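Local coordinates for protein putative 6-phosphogluconolactonase (Neisseria gonorrhoeae, PDB 3LHI) that probably hydrolyses 6-phosphogluconolactone to 6-phosphogluconate, the second step of the oxidative pentose phosphate pathway, at residues 106-109 against 110-113; 118-121 against 122-126; 138-142 against 143-147; 179-182 against 183-187. All blocks are in the same frame, centred on the assembly; numbering follows the deposited sequence. Where two conformers were deposited one is given.

Overall arrangement
The four contacts follow one another along the chain, each a local turn or helix contact within a single stretch. Contacts 1 and 2 are surface contacts, their centres about 16 Å apart: the first is a polar turn leading into helix 114-124, the second lies on the last turns of that helix. Contact 3 is buried, a loop in which an imidazole stacks on a phenyl ring, and contact 4, partly buried, spans the short helix 180-184. Backbone carbonyls gripped by side chains mark contact 4, whereas a carboxylate does the gripping in contacts 1 and 3. Packing joins contacts 2, 3 and 4: Y125 touches A182, and I144 reaches L180 and I183.

Contact 1 of 4, residues 106-109 against 110-113; sequences GKTE and TELH
With CG of E111 set beside its own backbone N (chi1 -61°) and the chain extended beyond it, the carboxylate reaches back across the turn to T108. There OE1 accepts the backbone N-H of T108 at 2.9 Å in a nearly straight bond (167°), using the lone pair that faces away from OE2. In the conformer given, T108 OG1 may add a weak bond to E111 OE1 at 3.4 Å. In return E111 N donates to T108 O at 2.9 Å, so the two residues hold each other at both ends of a single 3-10 turn. Glutamate suits the place because its chain is long enough to span the turn. The K107 side chain crosses that of E111 at about a right angle, with NZ 5.0 Å from E111 OE2, a separation at which the charges may attract without touching. L112 CD2 rests on K107 CB at 3.7 Å, while L112 N donates to E109 O, a second backbone bond across the turn. The turn lies at the surface between strand 98-99 and helix 114-124; L112 packs on P74 and V103, and H113 is the N-cap residue of the helix.

Contact 2 of 4, residues 118-121 against 122-126; sequences VDYA and LKHYK
Side chains one turn apart, Y120 with H124 and V118 with L122, meet here along the closing turns of helix 114-124, at the protein surface. A chi1 of 169°, with CG anti to the backbone N, carries the Y120 ring forward along the helix, where H124 comes over one of its faces. The approach is off-centre: H124 NE2 stands above the rim of the tyrosine ring, 3.4 Å from Y120 CE2, and the planes are inclined by 43°, so the pair is neither a stack nor an edge-to-face contact. The edge of the imidazole is also used, since H124 CD2 lies 3.0 Å from Y120 O, in the plane of the histidine ring. P101 touches both aromatic residues from a neighbouring loop.

This is the i to i+4 spacing of an alpha-helix, with L122 N bonded to V118 O at 2.8 Å and K123 N to D119 O. H124 N bonds instead to A121 O at 3.1 Å, and Y125 N makes a weak bond to the same oxygen.

V118 and L122 lie side by side and point the same way, CG1 to CD1 at 3.6 Å. Their branched aliphatic chains suit the side of the helix that packs on strands 163-166 and 175-178, where A121, small enough to sit close, touches L163 and I176. On the outer side K123 NZ reaches D119 O through a water, which accepts from NZ at 2.6 Å and donates to the carbonyl.

Contact 3 of 4, residues 138-142 against 143-147; sequences DGHTA and SIFPK
H140 and F145 lie side by side, pointing the same way, with their rings stacked face to face, centroids 3.9 Å apart and planes only 18° from parallel. F145 CE1 sits over the centre of the imidazole, while the histidine covers the phenyl ring nearer its rim, bringing H140 NE2 to 3.3 Å from F145 CZ. The imidazole is fixed in rotation by D138: H140 ND1 donates to D138 OD1 at 2.7 Å, in the ring plane and on the syn lone pair. The same oxygen takes the backbone N-H of H140 from above the carboxylate plane, closing an Asx turn, which the short aspartate suits. Its CG lies between the backbone N and the carbonyl carbon (chi1 64°), and OD2 is left beside F145 CD1 at 3.6 Å and P146 CD at 3.7 Å. G139, between the two residues, has backbone angles at which a side chain would press on the preceding carbonyl.

I144 N donates to T141 O at 2.8 Å, in the carbonyl plane, closing a beta-turn with A142 and S143 at its corners. I144 O is buried without a partner, 3.3 Å from H140 CB. Residues 138-146 probably correspond to the signature segment of 6-phosphogluconolactonases. The loop joins strand 130-133 to helix 151-155: S143 OG bonds to D69 and R175, T141 OG1 to G134 O, and A142 and I144 rest against S177 of strand 175-178.

Contact 4 of 4, residues 179-182 against 183-187; sequences TLDA and IAHTG
An N-capped helix of little more than one turn, 180-184, links strand 175-178 to strand 188-194. T179 is its N-cap: OG1 accepts A182 N at 3.1 Å, and the same oxygen also bonds to V161 O, so a hydroxyl, able both to give and to accept, fits this buried position. Two backbone bonds form the turn, I183 N to T179 O and A184 N to L180 O at 2.9 Å. I183 is buried against L131 and L133 of strand 130-133 and V218 of helix 215-219, a place suited to a branched aliphatic chain.

At the C-terminal end two side chains take up carbonyls. T186 OG1, anti to its own carbonyl carbon (chi1 -64°), donates to A182 O at 2.9 Å, an oxygen that Q127 also reaches. D181 O receives two N-H groups of H185, the backbone N at 3.1 Å and the imidazole ND1. The D181 carboxylate, crossing H185 with its plane 32° from the ring, brings OD2 to 3.3 Å from H185 CE1. The imidazole bond is nearly straight at 164°, with D181 O in the histidine ring plane, 2.7 Å from ND1.

Contact 1 of 4, residues 106-109 against 110-113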
loop_
_atom_site.group_PDB
_atom_site.type_symbol
_atom_site.label_atom_id
_atom_site.label_comp_id
_atom_site.label_asym_id
_atom_site.label_seq_id
_atom_site.Cartn_x
_atom_site.Cartn_y
_atom_site.Cartn_z
ATOM N N GLY A 106 -7.181 14.632 14.404
ATOM C CA GLY A 106 -7.285 15.500 15.568
ATOM C C GLY A 106 -6.324 15.216 16.687
ATOM O O GLY A 106 -6.268 15.957 17.664
ATOM N N LYS A 107 -5.560 14.154 16.558
ATOM C CA LYS A 107 -4.552 13.824 17.533
ATOM C C LYS A 107 -3.210 14.433 17.189
ATOM O O LYS A 107 -2.746 14.331 16.058
ATOM C CB LYS A 107 -4.423 12.304 17.650
ATOM C CG LYS A 107 -5.703 11.611 18.052
ATOM C CD LYS A 107 -6.155 11.971 19.476
ATOM C CE LYS A 107 -7.335 11.110 19.889
ATOM N NZ LYS A 107 -8.044 11.682 21.024
ATOM N N THR A 108 -2.578 15.080 18.159
ATOM C CA THR A 108 -1.298 15.717 17.943
ATOM C C THR A 108 -0.167 14.724 18.295
ATOM O O THR A 108 -0.459 13.622 18.767
ATOM C CB THR A 108 -1.244 17.030 18.749
ATOM O OG1 THR A 108 -1.258 16.739 20.149
ATOM C CG2 THR A 108 -2.489 17.900 18.429
ATOM N N GLU A 109 1.103 15.060 18.025
ATOM C CA GLU A 109 2.230 14.131 18.200
ATOM C C GLU A 109 2.300 13.506 19.572
ATOM O O GLU A 109 2.581 12.324 19.705
ATOM C CB GLU A 109 3.630 14.741 17.965
ATOM C CG GLU A 109 4.000 15.021 16.542
ATOM C CD GLU A 109 3.488 16.350 16.019
ATOM O OE1 GLU A 109 2.646 17.039 16.739
ATOM O OE2 GLU A 109 3.961 16.683 14.881
ATOM N N THR A 110 2.086 14.304 20.617
ATOM C CA THR A 110 2.175 13.728 21.980
ATOM C C THR A 110 0.994 12.862 22.365
ATOM O O THR A 110 1.036 12.215 23.401
ATOM C CB THR A 110 2.413 14.800 23.054
ATOM O OG1 THR A 110 1.311 15.707 23.085
ATOM C CG2 THR A 110 3.738 15.545 22.751
ATOM N N GLU A 111 -0.057 12.829 21.528
ATOM C CA GLU A 111 -1.203 11.973 21.732
ATOM C C GLU A 111 -1.139 10.666 20.959
ATOM O O GLU A 111 -2.050 9.859 21.059
ATOM C CB GLU A 111 -2.488 12.678 21.367
ATOM C CG GLU A 111 -2.722 13.941 22.223
ATOM C CD GLU A 111 -3.965 14.760 21.818
ATOM O OE1 GLU A 111 -4.178 15.080 20.622
ATOM O OE2 GLU A 111 -4.752 15.105 22.697
ATOM N N LEU A 112 -0.074 10.458 20.190
ATOM C CA LEU A 112 0.009 9.331 19.292
ATOM C C LEU A 112 1.075 8.430 19.880
ATOM O O LEU A 112 2.274 8.782 19.917
ATOM C CB LEU A 112 0.393 9.785 17.878
ATOM C CG LEU A 112 -0.719 10.513 17.120
ATOM C CD1 LEU A 112 -0.132 11.106 15.795
ATOM C CD2 LEU A 112 -1.948 9.635 16.857
ATOM N N HIS A 113 0.632 7.353 20.473
ATOM C CA HIS A 113 1.507 6.331 21.002
ATOM C C HIS A 113 1.336 5.072 20.173
ATOM O O HIS A 113 0.224 4.627 20.022
ATOM C CB HIS A 113 1.129 6.034 22.446
ATOM C CG HIS A 113 1.041 7.251 23.294
ATOM N ND1 HIS A 113 2.152 7.952 23.696
ATOM C CD2 HIS A 113 -0.033 7.964 23.701
ATOM C CE1 HIS A 113 1.766 9.013 24.381
ATOM N NE2 HIS A 113 0.442 9.052 24.388
HETATM O O HOH W 1 2.384 17.356 20.144
#

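Contact 2 of 4, residues 118-121 against 122-126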
loop_
_atom_site.group_PDB
_atom_site.type_symbol
_atom_site.label_atom_id
_atom_site.label_comp_id
_atom_site.label_asym_id
_atom_site.label_seq_id
_atom_site.Cartn_x
_atom_site.Cartn_y
_atom_site.Cartn_z
ATOM N N VAL A 118 -1.856 1.338 16.826
ATOM C CA VAL A 118 -2.104 0.048 16.177
ATOM C C VAL A 118 -3.439 -0.525 16.615
ATOM O O VAL A 118 -4.206 -1.041 15.808
ATOM C CB VAL A 118 -0.979 -0.958 16.372
ATOM C CG1 VAL A 118 -1.393 -2.321 15.785
ATOM C CG2 VAL A 118 0.278 -0.448 15.695
ATOM N N ASP A 119 -3.747 -0.410 17.894
ATOM C CA ASP A 119 -5.017 -0.915 18.372
ATOM C C ASP A 119 -6.211 -0.229 17.718
ATOM O O ASP A 119 -7.166 -0.897 17.311
ATOM C CB ASP A 119 -5.049 -0.909 19.895
ATOM C CG ASP A 119 -4.206 -2.079 20.488
ATOM O OD1 ASP A 119 -3.704 -3.037 19.748
ATOM O OD2 ASP A 119 -4.048 -2.029 21.704
ATOM N N TYR A 120 -6.136 1.098 17.560
ATOM C CA TYR A 120 -7.177 1.886 16.885
ATOM C C TYR A 120 -7.286 1.422 15.434
ATOM O O TYR A 120 -8.382 1.153 14.957
ATOM C CB TYR A 120 -6.847 3.393 16.964
ATOM C CG TYR A 120 -7.672 4.314 16.097
ATOM C CD1 TYR A 120 -7.264 4.619 14.792
ATOM C CD2 TYR A 120 -8.826 4.885 16.571
ATOM C CE1 TYR A 120 -8.010 5.464 13.979
ATOM C CE2 TYR A 120 -9.582 5.721 15.779
ATOM C CZ TYR A 120 -9.168 5.993 14.460
ATOM O OH TYR A 120 -9.896 6.845 13.650
ATOM N N ALA A 121 -6.155 1.319 14.759
ATOM C CA ALA A 121 -6.161 0.915 13.338
ATOM C C ALA A 121 -6.754 -0.508 13.143
ATOM O O ALA A 121 -7.549 -0.738 12.219
ATOM C CB ALA A 121 -4.786 1.036 12.744
ATOM N N LEU A 122 -6.413 -1.414 14.068
ATOM C CA LEU A 122 -6.927 -2.797 14.003
ATOM C C LEU A 122 -8.425 -2.851 14.143
ATOM O O LEU A 122 -9.068 -3.714 13.556
ATOM C CB LEU A 122 -6.238 -3.690 15.044
ATOM C CG LEU A 122 -4.796 -4.155 14.751
ATOM C CD1 LEU A 122 -4.123 -4.718 16.031
ATOM C CD2 LEU A 122 -4.702 -5.103 13.551
ATOM N N LYS A 123 -9.001 -1.956 14.949
ATOM C CA LYS A 123 -10.443 -1.859 15.116
ATOM C C LYS A 123 -11.188 -1.435 13.849
ATOM O O LYS A 123 -12.369 -1.738 13.725
ATOM C CB LYS A 123 -10.830 -0.952 16.276
ATOM C CG LYS A 123 -10.526 -1.581 17.623
ATOM C CD LYS A 123 -10.833 -0.558 18.734
ATOM C CE LYS A 123 -10.611 -1.140 20.148
ATOM N NZ LYS A 123 -9.414 -2.040 20.356
ATOM N N HIS A 124 -10.515 -0.694 12.936
ATOM C CA HIS A 124 -11.150 -0.226 11.715
ATOM C C HIS A 124 -10.802 -1.079 10.487
ATOM O O HIS A 124 -11.455 -1.007 9.445
ATOM C CB HIS A 124 -10.710 1.213 11.470
ATOM C CG HIS A 124 -11.211 2.173 12.489
ATOM N ND1 HIS A 124 -12.346 2.925 12.297
ATOM C CD2 HIS A 124 -10.765 2.468 13.731
ATOM C CE1 HIS A 124 -12.578 3.655 13.379
ATOM N NE2 HIS A 124 -11.614 3.418 14.250
ATOM N N TYR A 125 -9.741 -1.859 10.587
ATOM C CA TYR A 125 -9.212 -2.600 9.458
ATOM C C TYR A 125 -10.193 -3.587 8.835
ATOM O O TYR A 125 -10.875 -4.356 9.536
ATOM C CB TYR A 125 -7.977 -3.399 9.881
ATOM C CG TYR A 125 -7.378 -4.260 8.812
ATOM C CD1 TYR A 125 -6.417 -3.756 7.965
ATOM C CD2 TYR A 125 -7.750 -5.585 8.643
ATOM C CE1 TYR A 125 -5.860 -4.495 6.993
ATOM C CE2 TYR A 125 -7.184 -6.367 7.678
ATOM C CZ TYR A 125 -6.214 -5.849 6.851
ATOM O OH TYR A 125 -5.611 -6.633 5.894
ATOM N N LYS A 126 -10.215 -3.566 7.504
ATOM C CA LYS A 126 -10.890 -4.542 6.676
ATOM C C LYS A 126 -9.871 -5.123 5.686
ATOM O O LYS A 126 -9.073 -4.380 5.108
ATOM C CB LYS A 126 -12.029 -3.869 5.893
ATOM C CG LYS A 126 -13.035 -3.177 6.809
ATOM C CD LYS A 126 -14.167 -2.547 6.030
ATOM C CE LYS A 126 -15.102 -3.566 5.388
ATOM N NZ LYS A 126 -16.362 -2.839 5.062
HETATM O O HOH W 2 -7.878 -3.345 18.648
#

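Contact 3 of 4, residues 138-142 against 143-147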
loop_
_atom_site.group_PDB
_atom_site.type_symbol
_atom_site.label_atom_id
_atom_site.label_comp_id
_atom_site.label_asym_id
_atom_site.label_seq_id
_atom_site.Cartn_x
_atom_site.Cartn_y
_atom_site.Cartn_z
ATOM N N ASP A 138 15.837 0.313 -0.883
ATOM C CA ASP A 138 16.261 -0.767 0.002
ATOM C C ASP A 138 15.492 -2.063 -0.216
ATOM O O ASP A 138 15.688 -3.028 0.517
ATOM C CB ASP A 138 16.156 -0.317 1.471
ATOM C CG ASP A 138 14.740 -0.024 1.904
ATOM O OD1 ASP A 138 13.851 0.039 1.027
ATOM O OD2 ASP A 138 14.543 0.098 3.118
ATOM N N GLY A 139 14.564 -2.083 -1.171
ATOM C CA GLY A 139 13.717 -3.237 -1.350
ATOM C C GLY A 139 12.560 -3.421 -0.370
ATOM O O GLY A 139 11.863 -4.465 -0.464
ATOM N N HIS A 140 12.332 -2.444 0.510
ATOM C CA HIS A 140 11.205 -2.553 1.421
ATOM C C HIS A 140 9.903 -2.310 0.688
ATOM O O HIS A 140 9.882 -1.691 -0.364
ATOM C CB HIS A 140 11.325 -1.619 2.632
ATOM C CG HIS A 140 10.725 -0.269 2.453
ATOM N ND1 HIS A 140 11.377 0.776 1.836
ATOM C CD2 HIS A 140 9.508 0.203 2.827
ATOM C CE1 HIS A 140 10.590 1.844 1.866
ATOM N NE2 HIS A 140 9.440 1.513 2.440
ATOM N N THR A 141 8.831 -2.807 1.277
ATOM C CA THR A 141 7.481 -2.537 0.797
ATOM C C THR A 141 6.585 -2.288 1.995
ATOM O O THR A 141 6.938 -2.641 3.108
ATOM C CB THR A 141 6.966 -3.654 -0.097
ATOM O OG1 THR A 141 5.816 -3.237 -0.824
ATOM C CG2 THR A 141 6.659 -4.956 0.647
ATOM N N ALA A 142 5.408 -1.679 1.772
ATOM C CA ALA A 142 4.632 -1.151 2.887
ATOM C C ALA A 142 5.591 -0.459 3.859
ATOM O O ALA A 142 6.393 0.342 3.378
ATOM C CB ALA A 142 3.741 -2.256 3.478
ATOM N N SER A 143 5.481 -0.684 5.163
ATOM C CA SER A 143 6.524 -0.250 6.065
ATOM C C SER A 143 7.163 -1.499 6.688
ATOM O O SER A 143 7.581 -1.473 7.858
ATOM C CB SER A 143 6.038 0.766 7.096
ATOM O OG SER A 143 5.997 2.097 6.566
ATOM N N ILE A 144 7.369 -2.533 5.871
ATOM C CA ILE A 144 8.141 -3.702 6.282
ATOM C C ILE A 144 9.598 -3.445 5.867
ATOM O O ILE A 144 10.022 -3.728 4.761
ATOM C CB ILE A 144 7.599 -4.986 5.674
ATOM C CG1 ILE A 144 6.123 -5.129 6.000
ATOM C CG2 ILE A 144 8.428 -6.173 6.186
ATOM C CD1 ILE A 144 5.424 -6.328 5.259
ATOM N N PHE A 145 10.298 -2.785 6.764
ATOM C CA PHE A 145 11.666 -2.363 6.551
ATOM C C PHE A 145 12.660 -3.449 7.044
ATOM O O PHE A 145 12.431 -4.047 8.093
ATOM C CB PHE A 145 11.947 -1.082 7.326
ATOM C CG PHE A 145 11.405 0.174 6.673
ATOM C CD1 PHE A 145 12.184 0.866 5.794
ATOM C CD2 PHE A 145 10.121 0.652 6.966
ATOM C CE1 PHE A 145 11.686 2.039 5.188
ATOM C CE2 PHE A 145 9.621 1.780 6.366
ATOM C CZ PHE A 145 10.413 2.489 5.468
ATOM N N PRO A 146 13.730 -3.697 6.283
ATOM C CA PRO A 146 14.608 -4.836 6.617
ATOM C C PRO A 146 15.328 -4.746 7.955
ATOM O O PRO A 146 15.649 -5.791 8.538
ATOM C CB PRO A 146 15.575 -4.864 5.453
ATOM C CG PRO A 146 15.596 -3.438 4.941
ATOM C CD PRO A 146 14.197 -2.973 5.088
ATOM N N LYS A 147 15.590 -3.554 8.471
ATOM C CA LYS A 147 16.245 -3.399 9.777
ATOM C C LYS A 147 15.280 -3.164 10.926
ATOM O O LYS A 147 15.680 -2.993 12.067
ATOM C CB LYS A 147 17.285 -2.250 9.729
ATOM C CG LYS A 147 18.360 -2.492 8.686
ATOM C CD LYS A 147 19.472 -1.503 8.798
ATOM C CE LYS A 147 20.594 -1.803 7.761
ATOM N NZ LYS A 147 20.248 -2.776 6.614
#

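Contact 4 of 4, residues 179-182 against 183-187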
loop_
_atom_site.group_PDB
_atom_site.type_symbol
_atom_site.label_atom_id
_atom_site.label_comp_id
_atom_site.label_asym_id
_atom_site.label_seq_id
_atom_site.Cartn_x
_atom_site.Cartn_y
_atom_site.Cartn_z
ATOM N N THR A 179 0.907 -6.398 7.448
ATOM C CA THR A 179 1.801 -7.515 7.604
ATOM C C THR A 179 1.979 -8.301 6.326
ATOM O O THR A 179 1.180 -8.142 5.355
ATOM C CB THR A 179 1.300 -8.445 8.709
ATOM O OG1 THR A 179 0.013 -8.934 8.266
ATOM C CG2 THR A 179 1.224 -7.781 10.072
ATOM N N LEU A 180 2.976 -9.158 6.243
ATOM C CA LEU A 180 3.119 -10.048 5.114
ATOM C C LEU A 180 1.854 -10.887 4.875
ATOM O O LEU A 180 1.415 -11.047 3.730
ATOM C CB LEU A 180 4.350 -10.923 5.280
ATOM C CG LEU A 180 4.649 -11.866 4.140
ATOM C CD1 LEU A 180 4.824 -11.198 2.787
ATOM C CD2 LEU A 180 5.874 -12.710 4.517
ATOM N N ASP A 181 1.280 -11.394 5.968
ATOM C CA ASP A 181 0.040 -12.199 5.861
ATOM C C ASP A 181 -1.070 -11.403 5.234
ATOM O O ASP A 181 -1.816 -11.922 4.382
ATOM C CB ASP A 181 -0.357 -12.714 7.253
ATOM C CG ASP A 181 -1.630 -13.510 7.244
ATOM O OD1 ASP A 181 -2.704 -12.908 7.433
ATOM O OD2 ASP A 181 -1.513 -14.724 7.093
ATOM N N ALA A 182 -1.261 -10.181 5.670
ATOM C CA ALA A 182 -2.322 -9.334 5.156
ATOM C C ALA A 182 -2.126 -9.081 3.662
ATOM O O ALA A 182 -3.103 -9.123 2.896
ATOM C CB ALA A 182 -2.412 -7.983 5.937
ATOM N N ILE A 183 -0.898 -8.808 3.254
ATOM C CA ILE A 183 -0.602 -8.591 1.843
ATOM C C ILE A 183 -0.876 -9.812 1.034
ATOM O O ILE A 183 -1.552 -9.755 -0.008
ATOM C CB ILE A 183 0.894 -8.130 1.666
ATOM C CG1 ILE A 183 1.086 -6.785 2.335
ATOM C CG2 ILE A 183 1.334 -8.167 0.201
ATOM C CD1 ILE A 183 2.599 -6.333 2.444
ATOM N N ALA A 184 -0.400 -10.963 1.527
ATOM C CA ALA A 184 -0.494 -12.209 0.790
ATOM C C ALA A 184 -1.947 -12.650 0.583
ATOM O O ALA A 184 -2.208 -13.363 -0.398
ATOM C CB ALA A 184 0.292 -13.303 1.488
ATOM N N HIS A 185 -2.829 -12.268 1.494
ATOM C CA HIS A 185 -4.234 -12.677 1.434
ATOM C C HIS A 185 -5.144 -11.636 0.814
ATOM O O HIS A 185 -6.379 -11.707 0.874
ATOM C CB HIS A 185 -4.747 -13.142 2.804
ATOM C CG HIS A 185 -4.086 -14.384 3.260
ATOM N ND1 HIS A 185 -2.836 -14.371 3.847
ATOM C CD2 HIS A 185 -4.438 -15.687 3.117
ATOM C CE1 HIS A 185 -2.461 -15.625 4.084
ATOM N NE2 HIS A 185 -3.420 -16.440 3.652
ATOM N N THR A 186 -4.535 -10.643 0.163
ATOM C CA THR A 186 -5.261 -9.659 -0.624
ATOM C C THR A 186 -5.472 -10.276 -2.033
ATOM O O THR A 186 -4.543 -10.737 -2.657
ATOM C CB THR A 186 -4.478 -8.340 -0.722
ATOM O OG1 THR A 186 -4.377 -7.795 0.598
ATOM C CG2 THR A 186 -5.229 -7.375 -1.587
ATOM N N GLY A 187 -6.696 -10.189 -2.554
ATOM C CA GLY A 187 -7.007 -10.851 -3.792
ATOM C C GLY A 187 -6.234 -10.364 -5.005
ATOM O O GLY A 187 -5.838 -11.136 -5.872
#